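Local coordinates for uncharacterized protein (Chaetomium thermophilum, PDB 3LPZ) that probably serves as the Get4 component of the Get pathway, an alpha-solenoid protein that binds Get5 and takes part in tail-anchored protein biogenesis, at residues 140-143 and 144-148; 173-176 and 177-181; 237-240 and 241-244; 281-284 and 285-289. All coordinates share one frame; numbering follows the deposited sequence.

Interaction 1 (140-143 and 144-148)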
loop_
_atom_site.group_PDB
_atom_site.type_symbol
_atom_site.label_atom_id
_atom_site.label_comp_id
_atom_site.label_asym_id
_atom_site.label_seq_id
_atom_site.Cartn_x
_atom_site.Cartn_y
_atom_site.Cartn_z
ATOM N N HIS A 140 6.277 -0.498 2.708
ATOM C CA HIS A 140 6.664 0.898 2.754
ATOM C C HIS A 140 7.689 1.290 1.658
ATOM O O HIS A 140 7.493 2.249 0.918
ATOM C CB HIS A 140 7.220 1.291 4.115
ATOM C CG HIS A 140 7.697 2.716 4.146
ATOM N ND1 HIS A 140 6.824 3.782 4.202
ATOM C CD2 HIS A 140 8.943 3.247 4.081
ATOM C CE1 HIS A 140 7.517 4.914 4.179
ATOM N NE2 HIS A 140 8.805 4.617 4.117
ATOM N N VAL A 141 8.803 0.576 1.619
ATOM C CA VAL A 141 9.837 0.856 0.640
ATOM C C VAL A 141 9.359 0.700 -0.824
ATOM O O VAL A 141 9.616 1.575 -1.635
ATOM C CB VAL A 141 11.126 0.063 0.931
ATOM C CG1 VAL A 141 12.184 0.371 -0.165
ATOM C CG2 VAL A 141 11.654 0.449 2.355
ATOM N N VAL A 142 8.644 -0.375 -1.143
ATOM C CA VAL A 142 8.115 -0.565 -2.491
ATOM C C VAL A 142 7.168 0.606 -2.799
ATOM O O VAL A 142 7.205 1.198 -3.879
ATOM C CB VAL A 142 7.355 -1.924 -2.611
ATOM C CG1 VAL A 142 6.536 -2.008 -3.917
ATOM C CG2 VAL A 142 8.353 -3.096 -2.499
ATOM N N GLY A 143 6.336 0.947 -1.814
ATOM C CA GLY A 143 5.399 2.047 -1.971
ATOM C C GLY A 143 6.108 3.362 -2.246
ATOM O O GLY A 143 5.687 4.113 -3.145
ATOM N N THR A 144 7.195 3.636 -1.517
ATOM C CA THR A 144 7.944 4.888 -1.756
ATOM C C THR A 144 8.644 4.913 -3.129
ATOM O O THR A 144 8.710 5.963 -3.784
ATOM C CB THR A 144 8.968 5.235 -0.670
ATOM O OG1 THR A 144 10.065 4.294 -0.731
ATOM C CG2 THR A 144 8.299 5.176 0.704
ATOM N N LEU A 145 9.139 3.767 -3.559
ATOM C CA LEU A 145 9.710 3.650 -4.887
ATOM C C LEU A 145 8.667 3.952 -5.962
ATOM O O LEU A 145 8.947 4.702 -6.902
ATOM C CB LEU A 145 10.329 2.251 -5.087
ATOM C CG LEU A 145 11.846 2.028 -4.993
ATOM C CD1 LEU A 145 12.650 3.067 -4.177
ATOM C CD2 LEU A 145 12.143 0.599 -4.531
ATOM N N TYR A 146 7.482 3.364 -5.839
ATOM C CA TYR A 146 6.389 3.655 -6.783
ATOM C C TYR A 146 6.008 5.144 -6.820
ATOM O O TYR A 146 5.820 5.704 -7.913
ATOM C CB TYR A 146 5.147 2.775 -6.558
ATOM C CG TYR A 146 5.325 1.300 -6.885
ATOM C CD1 TYR A 146 6.374 0.844 -7.693
ATOM C CD2 TYR A 146 4.418 0.351 -6.399
ATOM C CE1 TYR A 146 6.522 -0.541 -7.991
ATOM C CE2 TYR A 146 4.566 -1.019 -6.693
ATOM C CZ TYR A 146 5.609 -1.447 -7.483
ATOM O OH TYR A 146 5.730 -2.798 -7.751
ATOM N N VAL A 147 5.903 5.780 -5.648
ATOM C CA VAL A 147 5.762 7.242 -5.587
ATOM C C VAL A 147 6.840 8.012 -6.378
ATOM O O VAL A 147 6.489 8.869 -7.196
ATOM C CB VAL A 147 5.701 7.781 -4.138
ATOM C CG1 VAL A 147 5.726 9.367 -4.123
ATOM C CG2 VAL A 147 4.473 7.226 -3.418
ATOM N N GLU A 148 8.122 7.719 -6.140
ATOM C CA GLU A 148 9.235 8.368 -6.877
ATOM C C GLU A 148 9.120 8.227 -8.392
ATOM O O GLU A 148 9.509 9.119 -9.142
ATOM C CB GLU A 148 10.596 7.796 -6.459
ATOM C CG GLU A 148 10.988 8.091 -5.033
ATOM C CD GLU A 148 12.211 7.302 -4.579
ATOM O OE1 GLU A 148 12.823 6.566 -5.410
ATOM O OE2 GLU A 148 12.556 7.432 -3.384
#
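The carbonyl oxygens of His140, Val141, Val142 and Gly143 accept the N-H groups of Thr144, Leu145, Tyr146 and Val147, four successive i to i+4 hydrogen bonds of regular alpha-helix, the last running from Val147 N to Gly143 O at 3.0 Å. Thr144 adds a side-chain bond: its OG1 reaches back to Val141 O at 2.9 Å, so this oxygen is gripped twice, by the hydroxyl and by Leu145 N. The hydroxyl comes in from the flank, with a C=O...OG1 angle of 120°. This works because chi1 of 70° sets OG1 between the backbone N and the carbonyl carbon, while the methyl, anti to the carbonyl carbon, swings over the imidazole of His140. There Thr144 CG2 makes a CH-pi contact, 3.7 Å from the ring centroid, nearest to NE2. A valine here would probably cost Val141 O the hydroxyl half of its double grip. On another side of the helix, Val142 and Tyr146 lie side by side, and Val142 CG1 sits over the phenol face, 3.5 Å from Tyr146 CE2. Beta-branched valine suits the place, since it brings a stiff methyl to the ring. The imidazole is held at its other nitrogen, where His140 ND1 is hydrogen-bonded to Ser166 OG. Around helix 136-148, Val141, Val142 and Leu145 meet helix 94-104, Val142 and Tyr146 meet helix 112-128, and Tyr146 and Val147 rest against helix 152-159.

Interaction 2 (173-176 and 177-181)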
loop_
_atom_site.group_PDB
_atom_site.type_symbol
_atom_site.label_atom_id
_atom_site.label_comp_id
_atom_site.label_asym_id
_atom_site.label_seq_id
_atom_site.Cartn_x
_atom_site.Cartn_y
_atom_site.Cartn_z
ATOM N N MET A 173 1.776 12.107 -1.419
ATOM C CA MET A 173 1.538 11.621 -2.781
ATOM C C MET A 173 0.132 12.017 -3.261
ATOM O O MET A 173 -0.027 12.522 -4.368
ATOM C CB MET A 173 1.743 10.105 -2.874
ATOM C CG MET A 173 1.581 9.523 -4.303
ATOM S SD MET A 173 0.824 7.875 -4.308
ATOM C CE MET A 173 -0.879 8.403 -4.113
ATOM N N GLU A 174 -0.878 11.788 -2.434
ATOM C CA GLU A 174 -2.234 12.222 -2.778
ATOM C C GLU A 174 -2.300 13.733 -2.976
ATOM O O GLU A 174 -3.018 14.201 -3.854
ATOM C CB GLU A 174 -3.300 11.773 -1.759
ATOM C CG GLU A 174 -3.475 10.233 -1.519
ATOM C CD GLU A 174 -3.914 9.424 -2.721
ATOM O OE1 GLU A 174 -4.349 9.993 -3.750
ATOM O OE2 GLU A 174 -3.817 8.184 -2.639
ATOM N N TYR A 175 -1.586 14.499 -2.155
ATOM C CA TYR A 175 -1.549 15.941 -2.351
ATOM C C TYR A 175 -0.890 16.310 -3.701
ATOM O O TYR A 175 -1.392 17.187 -4.408
ATOM C CB TYR A 175 -0.833 16.695 -1.203
ATOM C CG TYR A 175 -1.148 18.160 -1.302
ATOM C CD1 TYR A 175 -2.383 18.631 -0.876
ATOM C CD2 TYR A 175 -0.260 19.061 -1.879
ATOM C CE1 TYR A 175 -2.734 19.948 -0.983
ATOM C CE2 TYR A 175 -0.611 20.433 -1.997
ATOM C CZ TYR A 175 -1.867 20.846 -1.551
ATOM O OH TYR A 175 -2.270 22.160 -1.636
ATOM N N GLU A 176 0.225 15.664 -4.051
ATOM C CA GLU A 176 0.865 15.900 -5.375
ATOM C C GLU A 176 -0.085 15.568 -6.518
ATOM O O GLU A 176 -0.156 16.286 -7.538
ATOM C CB GLU A 176 2.174 15.106 -5.543
ATOM C CG GLU A 176 3.329 15.621 -4.687
ATOM C CD GLU A 176 3.669 17.102 -4.950
ATOM O OE1 GLU A 176 3.841 17.497 -6.130
ATOM O OE2 GLU A 176 3.755 17.874 -3.973
ATOM N N TRP A 177 -0.823 14.483 -6.355
ATOM C CA TRP A 177 -1.792 14.090 -7.363
ATOM C C TRP A 177 -2.922 15.118 -7.476
ATOM O O TRP A 177 -3.316 15.502 -8.575
ATOM C CB TRP A 177 -2.371 12.727 -7.027
ATOM C CG TRP A 177 -2.770 11.881 -8.187
ATOM C CD1 TRP A 177 -2.755 12.218 -9.523
ATOM C CD2 TRP A 177 -3.236 10.532 -8.114
ATOM N NE1 TRP A 177 -3.198 11.148 -10.285
ATOM C CE2 TRP A 177 -3.486 10.098 -9.446
ATOM C CE3 TRP A 177 -3.484 9.648 -7.047
ATOM C CZ2 TRP A 177 -3.967 8.806 -9.739
ATOM C CZ3 TRP A 177 -3.942 8.364 -7.336
ATOM C CH2 TRP A 177 -4.182 7.953 -8.678
ATOM N N TYR A 178 -3.430 15.576 -6.335
ATOM C CA TYR A 178 -4.454 16.630 -6.294
ATOM C C TYR A 178 -4.042 17.915 -7.030
ATOM O O TYR A 178 -4.871 18.572 -7.676
ATOM C CB TYR A 178 -4.771 16.960 -4.834
ATOM C CG TYR A 178 -5.364 18.345 -4.621
ATOM C CD1 TYR A 178 -6.651 18.659 -5.081
ATOM C CD2 TYR A 178 -4.647 19.333 -3.947
ATOM C CE1 TYR A 178 -7.208 19.903 -4.868
ATOM C CE2 TYR A 178 -5.205 20.609 -3.726
ATOM C CZ TYR A 178 -6.487 20.875 -4.187
ATOM O OH TYR A 178 -7.054 22.133 -3.982
ATOM N N LYS A 179 -2.770 18.277 -6.925
ATOM C CA LYS A 179 -2.288 19.521 -7.560
ATOM C C LYS A 179 -2.343 19.459 -9.096
ATOM O O LYS A 179 -2.290 20.490 -9.761
ATOM C CB LYS A 179 -0.870 19.818 -7.112
ATOM C CG LYS A 179 -0.799 20.280 -5.682
ATOM C CD LYS A 179 0.652 20.359 -5.257
ATOM C CE LYS A 179 1.198 21.744 -5.509
ATOM N NZ LYS A 179 2.678 21.690 -5.691
ATOM N N GLN A 180 -2.453 18.253 -9.637
ATOM C CA GLN A 180 -2.627 18.067 -11.070
ATOM C C GLN A 180 -4.106 18.130 -11.456
ATOM O O GLN A 180 -4.441 18.023 -12.630
ATOM C CB GLN A 180 -2.015 16.732 -11.526
ATOM C CG GLN A 180 -0.508 16.613 -11.233
ATOM C CD GLN A 180 0.067 15.246 -11.559
ATOM O OE1 GLN A 180 1.206 14.938 -11.191
ATOM N NE2 GLN A 180 -0.711 14.415 -12.218
ATOM N N ASP A 181 -4.988 18.319 -10.485
ATOM C CA ASP A 181 -6.434 18.279 -10.740
ATOM C C ASP A 181 -7.001 19.638 -10.354
ATOM O O ASP A 181 -6.250 20.521 -9.942
ATOM C CB ASP A 181 -7.071 17.138 -9.902
ATOM C CG ASP A 181 -8.349 16.573 -10.515
ATOM O OD1 ASP A 181 -9.060 17.322 -11.224
ATOM O OD2 ASP A 181 -8.661 15.374 -10.271
#
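Tyr175 meets two residues of the next turn near the end of helix 166-179, Tyr178 and Lys179. The close-packed part centres on its ring: the two tyrosine side chains run the same way, their planes 55° apart, and Tyr178 CD2 lies over a face of the Tyr175 ring, 3.6 Å from CE1. Tyr175 has CG anti to the backbone N (chi1 -165°), which carries its ring along the helix toward the later turn. Lys179 crosses the same ring with its methylenes, CD lying 3.5 Å from Tyr175 CE2. Farther round, Glu174 OE1 meets the indole of Trp177 at its edge, 3.4 Å from CE3, where a ring C-H can face a carboxylate oxygen; Met173 CE adds an apolar touch. The exposed side is looser: Glu176 runs alongside Lys179, yet Glu176 OE2 and Lys179 NZ stay 4.3 Å apart, too far for a salt bridge. The two tyrosines suit the inner side, since each hydroxyl has a partner: Tyr175 OH bonds Asp220 on helix 203-220, and Tyr178 OH bonds Ser183 O. The chemistry thus implies an aromatic core tying this helix end to helices 186-199 and 203-220, beside a charged outer side linked probably by weak, solvent-screened attraction.

Interaction 3 (237-240 and 241-244)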
loop_
_atom_site.group_PDB
_atom_site.type_symbol
_atom_site.label_atom_id
_atom_site.label_comp_id
_atom_site.label_asym_id
_atom_site.label_seq_id
_atom_site.Cartn_x
_atom_site.Cartn_y
_atom_site.Cartn_z
ATOM N N ARG A 237 -9.320 20.257 11.232
ATOM C CA ARG A 237 -9.523 21.442 10.406
ATOM C C ARG A 237 -10.864 21.426 9.679
ATOM O O ARG A 237 -11.286 20.400 9.106
ATOM C CB ARG A 237 -8.356 21.665 9.429
ATOM C CG ARG A 237 -6.992 21.740 10.122
ATOM C CD ARG A 237 -5.877 21.880 9.125
ATOM N NE ARG A 237 -4.606 22.146 9.793
ATOM C CZ ARG A 237 -3.679 21.224 10.032
ATOM N NH1 ARG A 237 -3.847 19.956 9.638
ATOM N NH2 ARG A 237 -2.579 21.577 10.671
ATOM N N ILE A 238 -11.528 22.575 9.725
ATOM C CA ILE A 238 -12.762 22.809 9.006
ATOM C C ILE A 238 -12.495 23.825 7.894
ATOM O O ILE A 238 -11.914 24.892 8.131
ATOM C CB ILE A 238 -13.865 23.332 9.982
ATOM C CG1 ILE A 238 -14.163 22.249 11.029
ATOM C CG2 ILE A 238 -15.133 23.831 9.218
ATOM C CD1 ILE A 238 -14.812 20.890 10.435
ATOM N N PHE A 239 -12.926 23.474 6.685
ATOM C CA PHE A 239 -12.802 24.341 5.510
ATOM C C PHE A 239 -14.187 24.678 4.995
ATOM O O PHE A 239 -14.801 23.852 4.319
ATOM C CB PHE A 239 -12.033 23.607 4.399
ATOM C CG PHE A 239 -10.640 23.241 4.783
ATOM C CD1 PHE A 239 -9.590 24.155 4.608
ATOM C CD2 PHE A 239 -10.362 21.994 5.336
ATOM C CE1 PHE A 239 -8.296 23.832 4.982
ATOM C CE2 PHE A 239 -9.037 21.659 5.730
ATOM C CZ PHE A 239 -8.014 22.566 5.539
ATOM N N PRO A 240 -14.671 25.901 5.259
ATOM C CA PRO A 240 -16.034 26.255 4.832
ATOM C C PRO A 240 -16.288 26.044 3.354
ATOM O O PRO A 240 -17.414 25.704 2.986
ATOM C CB PRO A 240 -16.144 27.736 5.200
ATOM C CG PRO A 240 -15.226 27.859 6.401
ATOM C CD PRO A 240 -14.028 27.002 6.002
ATOM N N SER A 241 -15.274 26.198 2.504
ATOM C CA SER A 241 -15.504 26.049 1.061
ATOM C C SER A 241 -15.395 24.611 0.575
ATOM O O SER A 241 -15.568 24.358 -0.614
ATOM C CB SER A 241 -14.517 26.899 0.268
ATOM O OG SER A 241 -13.208 26.411 0.502
ATOM N N LEU A 242 -15.080 23.670 1.469
ATOM C CA LEU A 242 -14.859 22.277 1.055
ATOM C C LEU A 242 -15.685 21.333 1.951
ATOM O O LEU A 242 -15.138 20.640 2.812
ATOM C CB LEU A 242 -13.365 21.941 1.078
ATOM C CG LEU A 242 -12.443 22.723 0.114
ATOM C CD1 LEU A 242 -10.967 22.518 0.464
ATOM C CD2 LEU A 242 -12.702 22.356 -1.358
ATOM N N PRO A 243 -17.019 21.330 1.766
ATOM C CA PRO A 243 -17.904 20.526 2.641
ATOM C C PRO A 243 -17.525 19.031 2.806
ATOM O O PRO A 243 -17.707 18.474 3.889
ATOM C CB PRO A 243 -19.284 20.639 1.975
ATOM C CG PRO A 243 -19.123 21.460 0.739
ATOM C CD PRO A 243 -17.776 22.142 0.795
ATOM N N LEU A 244 -17.064 18.368 1.749
ATOM C CA LEU A 244 -16.748 16.941 1.868
ATOM C C LEU A 244 -15.480 16.696 2.666
ATOM O O LEU A 244 -15.262 15.609 3.203
ATOM C CB LEU A 244 -16.590 16.283 0.494
ATOM C CG LEU A 244 -17.894 15.905 -0.217
ATOM C CD1 LEU A 244 -17.539 15.188 -1.534
ATOM C CD2 LEU A 244 -18.814 15.070 0.677
#
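Phe239 O accepts the N-H of Leu242 at 2.9 Å, closing a type I beta turn that runs from Phe239 to Leu242. The turn joins strand 237-238, half of a small antiparallel hairpin with strand 227-228, to helix 243-256 of the alpha-solenoid. The N-H points well at its acceptor, at 164°, but the donor stands above the carbonyl plane, 50° out of it, an approach imposed by the tight reversal. Pro240 and Ser241 occupy the two corners. Proline fits the first, since its ring fixes phi near the -55° found here and the turn asks no N-H of it; small, polar serine suits the exposed second corner. Folding back in this way brings the flanking apolar residues together, with Phe239 CB 3.9 Å from Leu242 CB. Both side chains leave with CG anti to the carbonyl carbon, and both go on to helix 203-220, where they share Leu217. Phe239 N donates to Asn246 OD1, a side chain from the following helix that ties the start of the turn to the helix it leads into. Leu242 holds the N-cap position, and Pro243 opens the helix, where a residue without an N-H costs no helical bond. The contact across the turn is rounded off by Pro243 CD, which comes within 4.2 Å of Pro240 O.

Interaction 4 (281-284 and 285-289)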
loop_
_atom_site.group_PDB
_atom_site.type_symbol
_atom_site.label_atom_id
_atom_site.label_comp_id
_atom_site.label_asym_id
_atom_site.label_seq_id
_atom_site.Cartn_x
_atom_site.Cartn_y
_atom_site.Cartn_z
ATOM N N TRP A 281 -17.558 6.486 -3.140
ATOM C CA TRP A 281 -17.265 6.185 -1.718
ATOM C C TRP A 281 -18.218 5.167 -1.086
ATOM O O TRP A 281 -18.095 4.886 0.109
ATOM C CB TRP A 281 -17.281 7.437 -0.831
ATOM C CG TRP A 281 -16.242 8.486 -1.128
ATOM C CD1 TRP A 281 -15.240 8.437 -2.070
ATOM C CD2 TRP A 281 -16.104 9.751 -0.463
ATOM N NE1 TRP A 281 -14.496 9.604 -2.037
ATOM C CE2 TRP A 281 -15.004 10.425 -1.059
ATOM C CE3 TRP A 281 -16.811 10.387 0.568
ATOM C CZ2 TRP A 281 -14.599 11.697 -0.653
ATOM C CZ3 TRP A 281 -16.395 11.659 0.979
ATOM C CH2 TRP A 281 -15.308 12.298 0.372
ATOM N N ASP A 282 -19.172 4.640 -1.859
ATOM C CA ASP A 282 -20.313 3.896 -1.301
ATOM C C ASP A 282 -19.873 2.631 -0.572
ATOM O O ASP A 282 -20.278 2.391 0.562
ATOM C CB ASP A 282 -21.306 3.492 -2.397
ATOM C CG ASP A 282 -22.204 4.624 -2.847
ATOM O OD1 ASP A 282 -22.262 5.688 -2.182
ATOM O OD2 ASP A 282 -22.871 4.420 -3.891
ATOM N N THR A 283 -19.046 1.817 -1.224
ATOM C CA THR A 283 -18.595 0.565 -0.608
ATOM C C THR A 283 -17.704 0.822 0.614
ATOM O O THR A 283 -17.835 0.138 1.651
ATOM C CB THR A 283 -17.879 -0.329 -1.634
ATOM O OG1 THR A 283 -18.802 -0.642 -2.677
ATOM C CG2 THR A 283 -17.409 -1.637 -0.999
ATOM N N ALA A 284 -16.810 1.808 0.491
ATOM C CA ALA A 284 -15.970 2.240 1.609
ATOM C C ALA A 284 -16.812 2.683 2.809
ATOM O O ALA A 284 -16.513 2.316 3.944
ATOM C CB ALA A 284 -15.023 3.366 1.191
ATOM N N LEU A 285 -17.839 3.497 2.563
ATOM C CA LEU A 285 -18.645 4.032 3.665
ATOM C C LEU A 285 -19.475 2.940 4.327
ATOM O O LEU A 285 -19.643 2.941 5.536
ATOM C CB LEU A 285 -19.540 5.178 3.196
ATOM C CG LEU A 285 -18.777 6.472 2.918
ATOM C CD1 LEU A 285 -19.684 7.490 2.285
ATOM C CD2 LEU A 285 -18.109 7.028 4.213
ATOM N N GLU A 286 -19.983 2.018 3.522
ATOM C CA GLU A 286 -20.708 0.840 4.043
ATOM C C GLU A 286 -19.837 -0.001 4.959
ATOM O O GLU A 286 -20.271 -0.410 6.033
ATOM C CB GLU A 286 -21.166 -0.041 2.896
ATOM C CG GLU A 286 -22.444 0.425 2.258
ATOM C CD GLU A 286 -22.849 -0.466 1.112
ATOM O OE1 GLU A 286 -22.669 -1.707 1.209
ATOM O OE2 GLU A 286 -23.332 0.082 0.110
ATOM N N LEU A 287 -18.608 -0.262 4.526
ATOM C CA LEU A 287 -17.674 -1.061 5.337
ATOM C C LEU A 287 -17.283 -0.336 6.620
ATOM O O LEU A 287 -17.210 -0.949 7.690
ATOM C CB LEU A 287 -16.431 -1.469 4.539
ATOM C CG LEU A 287 -16.606 -2.720 3.679
ATOM C CD1 LEU A 287 -15.405 -2.907 2.780
ATOM C CD2 LEU A 287 -16.815 -3.983 4.531
ATOM N N ILE A 288 -17.063 0.970 6.503
ATOM C CA ILE A 288 -16.784 1.819 7.656
ATOM C C ILE A 288 -17.954 1.868 8.659
ATOM O O ILE A 288 -17.734 1.746 9.856
ATOM C CB ILE A 288 -16.357 3.250 7.183
ATOM C CG1 ILE A 288 -14.921 3.198 6.608
ATOM C CG2 ILE A 288 -16.486 4.289 8.335
ATOM C CD1 ILE A 288 -14.502 4.436 5.819
ATOM N N ALA A 289 -19.186 2.053 8.168
ATOM C CA ALA A 289 -20.388 1.978 9.026
ATOM C C ALA A 289 -20.506 0.637 9.762
ATOM O O ALA A 289 -20.900 0.601 10.933
ATOM C CB ALA A 289 -21.693 2.236 8.218
#
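Leu285 reaches back to Trp281 in the first turn of helix 282-293, an amphipathic helix of the alpha-solenoid. Followed outward, its CB lies 3.4 Å from Trp281 O, the oxygen that also takes the N-H of Leu285 at 2.8 Å, the donor nearly in line with the carbonyl (164°). CG stays against this oxygen, 3.3 Å away, because it is anti to its own carbonyl carbon (chi1 -73°) and so leans toward the helix start. At the tip CD1 meets Trp281 CB at 3.9 Å and lies at the edge of the indole, near its plane. Leucine suits the place, being long enough to reach the tryptophan and wholly apolar at its tip. Replaced by an alanine, it would probably open a gap beside Trp281 CB and deprive Phe247 of helix 243-256 of a packing partner. The indole runs on into Leu244, Phe247 and Ile248 of that helix. Asp282 and Thr283, both polar, suit the exposed side. Ile288 packs with Leu195 and Leu199 of helix 186-199 and lies close to the backbone one turn back, its CG1 3.2 Å from Ala284 O.

Overall arrangement
The four contacts follow one another along the chain, each closing before the next opens, and all belong to the Get4 alpha-solenoid. Interactions 1 and 2 lie on helices 136-148 and 166-179, centres about 16 Å apart, and touch where Val147 CG2 packs on Met173 CG. Interaction 3, at the hairpin and the start of helix 243-256, does not touch interaction 2, the nearest atoms being about 6 Å apart, but both reach Leu217 of helix 203-220. It touches interaction 4 through Leu244 CD1 and Trp281 CH2. Interactions 1 and 3 are farthest apart, about 30 Å between centres. Direct contacts and a shared helix thus connect the four along the solenoid, a fold described as adapted for multiple interactions.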